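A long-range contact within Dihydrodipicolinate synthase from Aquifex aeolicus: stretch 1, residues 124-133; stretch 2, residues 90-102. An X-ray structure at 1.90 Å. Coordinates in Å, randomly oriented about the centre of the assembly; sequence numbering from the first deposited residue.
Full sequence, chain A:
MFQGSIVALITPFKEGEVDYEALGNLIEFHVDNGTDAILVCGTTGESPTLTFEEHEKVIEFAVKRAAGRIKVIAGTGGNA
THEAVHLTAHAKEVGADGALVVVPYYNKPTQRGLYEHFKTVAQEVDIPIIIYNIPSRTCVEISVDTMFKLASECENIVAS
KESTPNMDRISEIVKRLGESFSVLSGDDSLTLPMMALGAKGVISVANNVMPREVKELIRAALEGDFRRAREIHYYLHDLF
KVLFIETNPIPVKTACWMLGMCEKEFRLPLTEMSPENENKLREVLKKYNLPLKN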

# COMPACT_ATOMS: atom_id res chain seq x y z
N GLU A 124 6.80 -30.83 17.67
CA GLU A 124 5.97 -32.03 17.61
C GLU A 124 6.47 -33.03 16.58
O GLU A 124 6.43 -34.24 16.82
CB GLU A 124 4.52 -31.66 17.28
CG GLU A 124 3.67 -31.42 18.49
CD GLU A 124 3.66 -32.62 19.42
OE1 GLU A 124 3.25 -33.72 18.97
OE2 GLU A 124 4.07 -32.47 20.59
N VAL A 125 6.94 -32.54 15.44
CA VAL A 125 7.41 -33.40 14.37
C VAL A 125 8.88 -33.21 14.02
O VAL A 125 9.30 -32.11 13.63
CB VAL A 125 6.57 -33.17 13.09
CG1 VAL A 125 6.83 -34.28 12.09
CG2 VAL A 125 5.10 -33.09 13.45
N ASP A 126 9.65 -34.28 14.15
CA ASP A 126 11.07 -34.25 13.85
C ASP A 126 11.35 -34.36 12.35
O ASP A 126 11.88 -35.36 11.87
CB ASP A 126 11.77 -35.39 14.61
CG ASP A 126 13.26 -35.45 14.33
OD1 ASP A 126 13.88 -34.38 14.18
OD2 ASP A 126 13.81 -36.57 14.27
N ILE A 127 10.97 -33.31 11.62
CA ILE A 127 11.19 -33.27 10.17
C ILE A 127 11.66 -31.87 9.79
O ILE A 127 11.22 -30.89 10.39
CB ILE A 127 9.89 -33.60 9.40
CG1 ILE A 127 10.18 -33.71 7.90
CG2 ILE A 127 8.84 -32.51 9.64
CD1 ILE A 127 8.95 -34.02 7.05
N PRO A 128 12.55 -31.76 8.80
CA PRO A 128 13.01 -30.42 8.42
C PRO A 128 11.82 -29.57 7.97
O PRO A 128 11.00 -30.01 7.18
CB PRO A 128 13.98 -30.71 7.27
CG PRO A 128 14.56 -32.04 7.66
CD PRO A 128 13.33 -32.80 8.11
N ILE A 129 11.74 -28.35 8.49
CA ILE A 129 10.64 -27.46 8.16
C ILE A 129 11.09 -26.18 7.46
O ILE A 129 12.07 -25.55 7.86
CB ILE A 129 9.87 -27.06 9.43
CG1 ILE A 129 9.20 -28.31 10.02
CG2 ILE A 129 8.84 -25.98 9.12
CD1 ILE A 129 8.68 -28.11 11.43
N ILE A 130 10.36 -25.82 6.41
CA ILE A 130 10.63 -24.61 5.64
C ILE A 130 9.46 -23.65 5.85
O ILE A 130 8.32 -23.99 5.54
CB ILE A 130 10.73 -24.89 4.12
CG1 ILE A 130 11.75 -25.99 3.85
CG2 ILE A 130 11.14 -23.60 3.38
CD1 ILE A 130 11.85 -26.39 2.38
N ILE A 131 9.75 -22.48 6.39
CA ILE A 131 8.71 -21.47 6.60
C ILE A 131 8.35 -20.90 5.23
O ILE A 131 9.22 -20.72 4.37
CB ILE A 131 9.22 -20.33 7.50
CG1 ILE A 131 9.43 -20.85 8.92
CG2 ILE A 131 8.23 -19.17 7.49
CD1 ILE A 131 10.16 -19.87 9.83
N TYR A 132 7.07 -20.63 5.00
CA TYR A 132 6.65 -20.06 3.72
C TYR A 132 5.99 -18.71 3.97
O TYR A 132 4.87 -18.64 4.47
CB TYR A 132 5.69 -21.02 3.00
CG TYR A 132 5.18 -20.51 1.67
CD1 TYR A 132 5.86 -19.51 0.97
CD2 TYR A 132 4.03 -21.06 1.09
CE1 TYR A 132 5.41 -19.07 -0.27
CE2 TYR A 132 3.58 -20.62 -0.15
CZ TYR A 132 4.27 -19.62 -0.82
OH TYR A 132 3.85 -19.20 -2.07
N ASN A 133 6.71 -17.65 3.62
CA ASN A 133 6.23 -16.29 3.80
C ASN A 133 5.77 -15.69 2.48
O ASN A 133 6.56 -15.58 1.54
CB ASN A 133 7.35 -15.42 4.40
CG ASN A 133 6.89 -14.00 4.71
OD1 ASN A 133 5.99 -13.79 5.52
ND2 ASN A 133 7.53 -13.02 4.07
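Stretch 2 (90-102) HAKEVGADGALVV

Stretch 2 starts in the last turn of a helix, passes through a short loop and ends as a strand, residues 98-102. That strand pairs in parallel with strand 129-133 of stretch 1. The two strand axes approach to 4.6 Å, with a signed crossing angle of -31°.

His90 points away from stretch 1. Ala91 points toward it, and its CB lies 4.4 Å from Ile127 CD1. Lys92 makes the main helix contact. Its CB packs 3.4 Å from Val125 CG1, and its NZ donates a hydrogen bond to Asp126 O at 2.8 Å. A long salt bridge joins Lys92 NZ to Asp126 OD2 at 3.7 Å. Glu93 points away, and Val94 leaves the helical conformation. Gly95 has phi/psi of 94/16, where a CB would jam against the preceding carbonyl O.

The loop then returns to stretch 1. Ala96 O lies 3.6 Å from Ile127 CD1, and Asp97 O lies 3.5 Å from Pro128 CD. Ile127 thus reaches both the helix end and the loop. Gly98 opens the strand, with its CA 3.3 Å from Pro128 O in a CA-H...O contact.

From here the backbones run in register. Ala99 pairs with Ile129 at a CA-CA distance of 4.9 Å. Ala99 N donates to Pro128 O at 2.9 Å, and Ala99 O accepts from Ile130 N at 2.8 Å. Leu100 pairs with Ile130; Leu100 CD1 lies 4.0 Å from Ile130 CG2, and Leu100 CD2 lies 3.9 Å from Tyr132 CD2. Val101 continues the ladder: Val101 N donates to Ile130 O at 2.9 Å, and Val101 O accepts from Tyr132 N at 3.0 Å. On the sheet face shared with Ala99, Val101 CG2 packs 3.7 Å from Ile129 CG2. Val102 shares the other face with Leu100, and its CG2 lies 3.7 Å from Tyr132 CD2.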

# COMPACT_ATOMS: atom_id res chain seq x y z
N HIS A 90 2.05 -36.59 9.44
CA HIS A 90 1.81 -37.53 8.36
C HIS A 90 2.97 -37.53 7.36
O HIS A 90 3.48 -38.58 6.98
CB HIS A 90 0.52 -37.18 7.61
CG HIS A 90 0.31 -37.98 6.37
ND1 HIS A 90 -0.08 -39.30 6.38
CD2 HIS A 90 0.46 -37.65 5.06
CE1 HIS A 90 -0.15 -39.75 5.14
NE2 HIS A 90 0.17 -38.77 4.32
N ALA A 91 3.38 -36.33 6.94
CA ALA A 91 4.49 -36.19 6.00
C ALA A 91 5.73 -36.89 6.53
O ALA A 91 6.45 -37.57 5.79
CB ALA A 91 4.78 -34.70 5.76
N LYS A 92 5.98 -36.72 7.82
CA LYS A 92 7.11 -37.34 8.50
C LYS A 92 6.93 -38.85 8.38
O LYS A 92 7.84 -39.57 7.95
CB LYS A 92 7.10 -36.90 9.97
CG LYS A 92 7.89 -37.77 10.94
CD LYS A 92 9.37 -37.57 10.80
CE LYS A 92 10.11 -38.25 11.94
NZ LYS A 92 11.59 -38.13 11.77
N GLU A 93 5.75 -39.31 8.75
CA GLU A 93 5.40 -40.73 8.72
C GLU A 93 5.60 -41.43 7.38
O GLU A 93 6.12 -42.55 7.34
CB GLU A 93 3.94 -40.91 9.13
CG GLU A 93 3.69 -40.76 10.62
CD GLU A 93 4.30 -41.90 11.40
OE1 GLU A 93 3.99 -43.07 11.08
OE2 GLU A 93 5.08 -41.63 12.34
N VAL A 94 5.20 -40.79 6.29
CA VAL A 94 5.33 -41.41 4.98
C VAL A 94 6.66 -41.19 4.25
O VAL A 94 6.79 -41.57 3.09
CB VAL A 94 4.16 -41.00 4.04
CG1 VAL A 94 2.84 -41.39 4.68
CG2 VAL A 94 4.21 -39.51 3.77
N GLY A 95 7.63 -40.58 4.92
CA GLY A 95 8.94 -40.40 4.31
C GLY A 95 9.27 -39.12 3.56
O GLY A 95 10.25 -39.10 2.81
N ALA A 96 8.50 -38.06 3.75
CA ALA A 96 8.80 -36.81 3.07
C ALA A 96 10.13 -36.27 3.60
O ALA A 96 10.43 -36.41 4.78
CB ALA A 96 7.68 -35.79 3.31
N ASP A 97 10.92 -35.64 2.73
CA ASP A 97 12.21 -35.09 3.13
C ASP A 97 12.09 -33.78 3.90
O ASP A 97 12.98 -33.41 4.66
CB ASP A 97 13.09 -34.87 1.91
CG ASP A 97 13.31 -36.15 1.13
OD1 ASP A 97 12.68 -36.32 0.06
OD2 ASP A 97 14.11 -36.98 1.59
N GLY A 98 10.98 -33.08 3.70
CA GLY A 98 10.77 -31.83 4.40
C GLY A 98 9.32 -31.40 4.35
O GLY A 98 8.54 -31.95 3.57
N ALA A 99 8.96 -30.43 5.19
CA ALA A 99 7.60 -29.92 5.23
C ALA A 99 7.60 -28.41 5.03
O ALA A 99 8.35 -27.70 5.70
CB ALA A 99 6.95 -30.26 6.57
N LEU A 100 6.79 -27.94 4.09
CA LEU A 100 6.67 -26.51 3.81
C LEU A 100 5.45 -26.05 4.60
O LEU A 100 4.33 -26.50 4.35
CB LEU A 100 6.43 -26.26 2.32
CG LEU A 100 6.32 -24.79 1.90
CD1 LEU A 100 7.69 -24.27 1.48
CD2 LEU A 100 5.35 -24.67 0.74
N VAL A 101 5.66 -25.16 5.56
CA VAL A 101 4.59 -24.67 6.42
C VAL A 101 4.35 -23.19 6.18
O VAL A 101 5.17 -22.36 6.55
CB VAL A 101 4.94 -24.91 7.89
CG1 VAL A 101 3.79 -24.46 8.78
CG2 VAL A 101 5.26 -26.39 8.10
N VAL A 102 3.23 -22.88 5.55
CA VAL A 102 2.91 -21.49 5.25
C VAL A 102 2.56 -20.69 6.50
O VAL A 102 2.05 -21.23 7.49
CB VAL A 102 1.73 -21.40 4.24
CG1 VAL A 102 0.43 -21.84 4.91
CG2 VAL A 102 1.61 -19.98 3.69